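Local coordinates for DUF1987 domain-containing protein (Pseudomonas aeruginosa, PDB 6K4F) that probably acts as a phosphorylation-controlled regulator in the SiaABC threonine phosphorylation pathway, which governs biofilm formation in response to carbon availability, at residues A[51-65]-A[86-98]. Sequence-based numbering, arbitrary orientation.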
loop_
_atom_site.group_PDB
_atom_site.type_symbol
_atom_site.label_atom_id
_atom_site.label_comp_id
_atom_site.label_asym_id
_atom_site.label_seq_id
_atom_site.Cartn_x
_atom_site.Cartn_y
_atom_site.Cartn_z
ATOM N N PHE A 51 12.289 -4.943 1.005
ATOM C CA PHE A 51 12.577 -3.843 1.916
ATOM C C PHE A 51 12.591 -4.321 3.361
ATOM O O PHE A 51 13.431 -3.890 4.162
ATOM C CB PHE A 51 11.553 -2.722 1.738
ATOM C CG PHE A 51 11.811 -1.528 2.615
ATOM C CD1 PHE A 51 12.601 -0.482 2.163
ATOM C CD2 PHE A 51 11.281 -1.459 3.901
ATOM C CE1 PHE A 51 12.857 0.617 2.967
ATOM C CE2 PHE A 51 11.531 -0.366 4.712
ATOM C CZ PHE A 51 12.320 0.672 4.249
ATOM N N LEU A 52 11.660 -5.208 3.713
ATOM C CA LEU A 52 11.600 -5.728 5.075
ATOM C C LEU A 52 12.783 -6.638 5.370
ATOM O O LEU A 52 13.295 -6.657 6.494
ATOM C CB LEU A 52 10.284 -6.479 5.278
ATOM C CG LEU A 52 9.054 -5.598 5.092
ATOM C CD1 LEU A 52 7.780 -6.429 5.086
ATOM C CD2 LEU A 52 9.007 -4.518 6.174
ATOM N N ALA A 53 13.235 -7.391 4.366
ATOM C CA ALA A 53 14.280 -8.383 4.581
ATOM C C ALA A 53 15.666 -7.751 4.643
ATOM O O ALA A 53 16.525 -8.219 5.396
ATOM C CB ALA A 53 14.233 -9.442 3.479
ATOM N N ASP A 54 15.907 -6.694 3.870
ATOM C CA ASP A 54 17.256 -6.159 3.747
ATOM C C ASP A 54 17.633 -5.194 4.864
ATOM O O ASP A 54 18.778 -4.730 4.887
ATOM C CB ASP A 54 17.440 -5.459 2.397
ATOM C CG ASP A 54 17.076 -6.346 1.216
ATOM O OD1 ASP A 54 16.852 -7.559 1.414
ATOM O OD2 ASP A 54 17.016 -5.822 0.084
ATOM N N GLY A 55 16.728 -4.885 5.782
ATOM C CA GLY A 55 17.067 -3.941 6.825
ATOM C C GLY A 55 15.976 -3.840 7.865
ATOM O O GLY A 55 14.996 -4.586 7.842
ATOM N N GLN A 56 16.165 -2.888 8.780
ATOM C CA GLN A 56 15.295 -2.707 9.936
ATOM C C GLN A 56 14.596 -1.351 9.949
ATOM O O GLN A 56 13.916 -1.027 10.931
ATOM C CB GLN A 56 16.104 -2.885 11.225
ATOM C CG GLN A 56 16.016 -4.268 11.850
ATOM C CD GLN A 56 14.588 -4.738 12.036
ATOM O OE1 GLN A 56 14.242 -5.863 11.674
ATOM N NE2 GLN A 56 13.746 -3.878 12.604
ATOM N N ARG A 57 14.739 -0.556 8.892
ATOM C CA ARG A 57 14.210 0.795 8.879
ATOM C C ARG A 57 12.682 0.781 8.807
ATOM O O ARG A 57 12.077 -0.208 8.384
ATOM C CB ARG A 57 14.793 1.578 7.703
ATOM C CG ARG A 57 16.225 2.033 7.931
ATOM C CD ARG A 57 16.766 2.822 6.751
ATOM N NE ARG A 57 16.765 2.035 5.519
ATOM C CZ ARG A 57 16.059 2.347 4.440
ATOM N NH1 ARG A 57 15.296 3.431 4.445
ATOM N NH2 ARG A 57 16.111 1.580 3.360
ATOM N N PRO A 58 12.032 1.861 9.235
ATOM C CA PRO A 58 10.566 1.902 9.178
ATOM C C PRO A 58 10.059 2.018 7.747
ATOM O O PRO A 58 10.720 2.579 6.867
ATOM C CB PRO A 58 10.211 3.148 9.994
ATOM C CG PRO A 58 11.444 3.447 10.805
ATOM C CD PRO A 58 12.580 3.028 9.948
ATOM N N LEU A 59 8.872 1.462 7.519
ATOM C CA LEU A 59 8.182 1.572 6.238
ATOM C C LEU A 59 6.862 2.305 6.446
ATOM O O LEU A 59 6.097 1.978 7.365
ATOM C CB LEU A 59 7.937 0.190 5.622
ATOM C CG LEU A 59 7.263 0.173 4.238
ATOM C CD1 LEU A 59 8.051 0.996 3.217
ATOM C CD2 LEU A 59 7.060 -1.257 3.730
ATOM N N GLU A 60 6.611 3.312 5.617
ATOM C CA GLU A 60 5.391 4.109 5.673
ATOM C C GLU A 60 4.643 3.970 4.359
ATOM O O GLU A 60 5.251 4.093 3.291
ATOM C CB GLU A 60 5.702 5.588 5.906
ATOM C CG GLU A 60 6.003 5.979 7.326
ATOM C CD GLU A 60 5.456 7.356 7.646
ATOM O OE1 GLU A 60 5.705 8.290 6.856
ATOM O OE2 GLU A 60 4.765 7.502 8.675
ATOM N N LEU A 61 3.334 3.726 4.423
ATOM C CA LEU A 61 2.496 3.716 3.225
ATOM C C LEU A 61 1.672 4.996 3.173
ATOM O O LEU A 61 1.023 5.358 4.163
ATOM C CB LEU A 61 1.567 2.492 3.192
ATOM C CG LEU A 61 2.082 1.322 2.350
ATOM C CD1 LEU A 61 3.292 0.739 3.029
ATOM C CD2 LEU A 61 0.995 0.272 2.184
ATOM N N ASP A 62 1.682 5.670 2.020
ATOM C CA ASP A 62 0.852 6.860 1.805
ATOM C C ASP A 62 -0.044 6.624 0.594
ATOM O O ASP A 62 0.422 6.652 -0.552
ATOM C CB ASP A 62 1.698 8.109 1.615
ATOM C CG ASP A 62 0.891 9.377 1.791
ATOM O OD1 ASP A 62 0.692 9.803 2.950
ATOM O OD2 ASP A 62 0.432 9.935 0.771
ATOM N N LEU A 63 -1.328 6.410 0.848
ATOM C CA LEU A 63 -2.263 5.963 -0.171
ATOM C C LEU A 63 -3.261 7.059 -0.526
ATOM O O LEU A 63 -3.871 7.680 0.355
ATOM C CB LEU A 63 -2.989 4.706 0.290
ATOM C CG LEU A 63 -2.094 3.523 0.671
ATOM C CD1 LEU A 63 -2.959 2.314 1.060
ATOM C CD2 LEU A 63 -1.129 3.166 -0.469
ATOM N N ARG A 64 -3.413 7.295 -1.825
ATOM C CA ARG A 64 -4.430 8.167 -2.392
ATOM C C ARG A 64 -5.182 7.411 -3.462
ATOM O O ARG A 64 -5.303 7.844 -4.613
ATOM C CB ARG A 64 -3.822 9.446 -2.958
ATOM C CG ARG A 64 -3.062 10.246 -1.914
ATOM C CD ARG A 64 -2.430 11.488 -2.502
ATOM N NE ARG A 64 -2.458 12.583 -1.538
ATOM C CZ ARG A 64 -1.475 12.856 -0.688
ATOM N NH1 ARG A 64 -0.373 12.113 -0.685
ATOM N NH2 ARG A 64 -1.596 13.873 0.155
ATOM N N LEU A 65 -5.681 6.237 -3.073
ATOM C CA LEU A 65 -6.377 5.345 -3.980
ATOM C C LEU A 65 -7.841 5.725 -4.043
ATOM O O LEU A 65 -8.441 6.103 -3.032
ATOM C CB LEU A 65 -6.237 3.894 -3.520
ATOM C CG LEU A 65 -4.799 3.366 -3.517
ATOM C CD1 LEU A 65 -4.694 2.044 -2.796
ATOM C CD2 LEU A 65 -4.263 3.236 -4.938
ATOM N N ALA A 86 5.078 -8.206 9.689
ATOM C CA ALA A 86 6.312 -7.524 10.059
ATOM C C ALA A 86 6.122 -6.701 11.326
ATOM O O ALA A 86 7.017 -6.650 12.178
ATOM C CB ALA A 86 6.795 -6.640 8.910
ATOM N N HIS A 87 4.962 -6.056 11.470
ATOM C CA HIS A 87 4.718 -5.229 12.646
ATOM C C HIS A 87 4.667 -6.074 13.913
ATOM O O HIS A 87 5.182 -5.666 14.960
ATOM C CB HIS A 87 3.417 -4.444 12.486
ATOM C CG HIS A 87 3.086 -3.593 13.669
ATOM N ND1 HIS A 87 1.984 -3.818 14.465
ATOM C CD2 HIS A 87 3.727 -2.528 14.205
ATOM C CE1 HIS A 87 1.952 -2.921 15.433
ATOM N NE2 HIS A 87 2.996 -2.124 15.296
ATOM N N GLN A 88 4.052 -7.255 13.839
ATOM C CA GLN A 88 4.005 -8.130 15.002
ATOM C C GLN A 88 5.393 -8.608 15.401
ATOM O O GLN A 88 5.600 -8.987 16.558
ATOM C CB GLN A 88 3.074 -9.313 14.728
ATOM C CG GLN A 88 1.646 -8.898 14.388
ATOM C CD GLN A 88 0.945 -8.199 15.541
ATOM O OE1 GLN A 88 0.704 -6.990 15.499
ATOM N NE2 GLN A 88 0.610 -8.957 16.575
ATOM N N GLY A 89 6.348 -8.573 14.482
ATOM C CA GLY A 89 7.744 -8.829 14.758
ATOM C C GLY A 89 8.525 -7.632 15.262
ATOM O O GLY A 89 9.742 -7.733 15.441
ATOM N N GLY A 90 7.874 -6.497 15.487
ATOM C CA GLY A 90 8.557 -5.325 15.994
ATOM C C GLY A 90 8.997 -4.315 14.958
ATOM O O GLY A 90 9.651 -3.332 15.320
ATOM N N ARG A 91 8.659 -4.513 13.690
ATOM C CA ARG A 91 9.031 -3.546 12.659
ATOM C C ARG A 91 8.134 -2.318 12.756
ATOM O O ARG A 91 6.909 -2.462 12.806
ATOM C CB ARG A 91 8.903 -4.171 11.266
ATOM C CG ARG A 91 9.510 -3.344 10.144
ATOM C CD ARG A 91 11.011 -3.252 10.316
ATOM N NE ARG A 91 11.669 -2.657 9.162
ATOM C CZ ARG A 91 12.275 -3.355 8.210
ATOM N NH1 ARG A 91 12.309 -4.681 8.272
ATOM N NH2 ARG A 91 12.851 -2.723 7.198
ATOM N N PRO A 92 8.696 -1.107 12.796
ATOM C CA PRO A 92 7.855 0.101 12.727
ATOM C C PRO A 92 7.210 0.218 11.352
ATOM O O PRO A 92 7.899 0.305 10.333
ATOM C CB PRO A 92 8.844 1.243 12.991
ATOM C CG PRO A 92 10.066 0.582 13.602
ATOM C CD PRO A 92 10.118 -0.783 12.984
ATOM N N VAL A 93 5.877 0.193 11.325
ATOM C CA VAL A 93 5.105 0.315 10.095
ATOM C C VAL A 93 3.966 1.292 10.357
ATOM O O VAL A 93 3.389 1.300 11.449
ATOM C CB VAL A 93 4.554 -1.051 9.634
ATOM C CG1 VAL A 93 3.651 -0.881 8.421
ATOM C CG2 VAL A 93 5.707 -2.025 9.288
ATOM N N SER A 94 3.649 2.127 9.370
ATOM C CA SER A 94 2.520 3.030 9.530
ATOM C C SER A 94 1.903 3.332 8.176
ATOM O O SER A 94 2.562 3.234 7.131
ATOM C CB SER A 94 2.934 4.329 10.232
ATOM O OG SER A 94 3.903 5.006 9.468
ATOM N N LEU A 95 0.626 3.695 8.197
ATOM C CA LEU A 95 -0.102 3.912 6.953
ATOM C C LEU A 95 -1.003 5.129 7.074
ATOM O O LEU A 95 -1.645 5.344 8.113
ATOM C CB LEU A 95 -0.933 2.671 6.581
ATOM C CG LEU A 95 -1.694 2.660 5.255
ATOM C CD1 LEU A 95 -1.787 1.230 4.733
ATOM C CD2 LEU A 95 -3.094 3.255 5.408
ATOM N N ARG A 96 -1.051 5.909 5.997
ATOM C CA ARG A 96 -2.008 6.999 5.829
ATOM C C ARG A 96 -2.859 6.706 4.606
ATOM O O ARG A 96 -2.318 6.372 3.540
ATOM C CB ARG A 96 -1.298 8.354 5.644
ATOM C CG ARG A 96 -0.835 8.985 6.928
ATOM C CD ARG A 96 0.074 10.179 6.660
ATOM N NE ARG A 96 1.275 9.775 5.939
ATOM C CZ ARG A 96 2.323 9.174 6.501
ATOM N NH1 ARG A 96 2.332 8.914 7.805
ATOM N NH2 ARG A 96 3.372 8.837 5.757
ATOM N N TRP A 97 -4.178 6.788 4.778
ATOM C CA TRP A 97 -5.159 6.553 3.718
ATOM C C TRP A 97 -5.934 7.854 3.519
ATOM O O TRP A 97 -6.808 8.204 4.327
ATOM C CB TRP A 97 -6.076 5.387 4.071
ATOM C CG TRP A 97 -6.980 4.963 2.947
ATOM C CD1 TRP A 97 -7.969 5.705 2.355
ATOM C CD2 TRP A 97 -6.983 3.694 2.284
ATOM N NE1 TRP A 97 -8.580 4.973 1.363
ATOM C CE2 TRP A 97 -7.989 3.737 1.297
ATOM C CE3 TRP A 97 -6.248 2.523 2.442
ATOM C CZ2 TRP A 97 -8.264 2.654 0.461
ATOM C CZ3 TRP A 97 -6.519 1.446 1.603
ATOM C CH2 TRP A 97 -7.515 1.523 0.628
ATOM N N HIS A 98 -5.598 8.577 2.455
ATOM C CA HIS A 98 -6.232 9.849 2.144
ATOM C C HIS A 98 -7.483 9.637 1.312
ATOM O O HIS A 98 -7.511 8.793 0.410
ATOM C CB HIS A 98 -5.282 10.759 1.373
ATOM C CG HIS A 98 -3.971 10.978 2.052
ATOM N ND1 HIS A 98 -3.785 11.952 3.007
ATOM C CD2 HIS A 98 -2.776 10.358 1.903
ATOM C CE1 HIS A 98 -2.528 11.926 3.416
ATOM N NE2 HIS A 98 -1.896 10.964 2.764
HETATM O O HOH W 1 6.173 4.256 9.874
HETATM O O HOH W 2 2.727 7.414 10.063
HETATM O O HOH W 3 -8.799 8.333 -1.980
#
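Arg91 starts with CG anti to the backbone N (chi1 -169°) and bends at chi2 (65°), which carries its guanidinium into the end of helix 37-53 and the loop that follows it, while Arg96 bends at chi3 (-61°) to turn its guanidinium edge toward Asp62 and Glu60. There, NE and NH2 of Arg91 both grip Arg57 O, at 2.6 and 2.9 Å, and NH1 reaches Leu52 O at 2.8 Å; both carbonyl oxygens lie in the guanidinium plane. Leu52 CD2 covers one face of that group and Gln56 CA the other, so in-plane backbone oxygens and cover on both faces fix the rotation of a buried guanidinium.

Farther along, parallel strands 59-65 and 93-98 exchange regular backbone bonds. On one sheet face Arg96 takes Glu60 end-on: NH2 meets OE1 at 2.6 Å and NH1 meets OE2, both from above the carboxylate plane. Its NE bonds Asp62 OD1, which also accepts His98 NE2 at 2.8 Å, on the syn side but well out of the carboxylate plane. The Arg64 guanidinium lies flat on the His98 ring, centres 4.0 Å apart, and NH1 pairs with Asp62 OD2. On the other face Leu63 CD1 packs 3.6 Å from Trp97 CE3.

Helix 70-88 links the strands in a beta-alpha-beta crossover and packs on that leucine face; strand 25-29 flanks 59-68, with Arg25 also bridging Glu60, and strand 121-125 flanks 93-99.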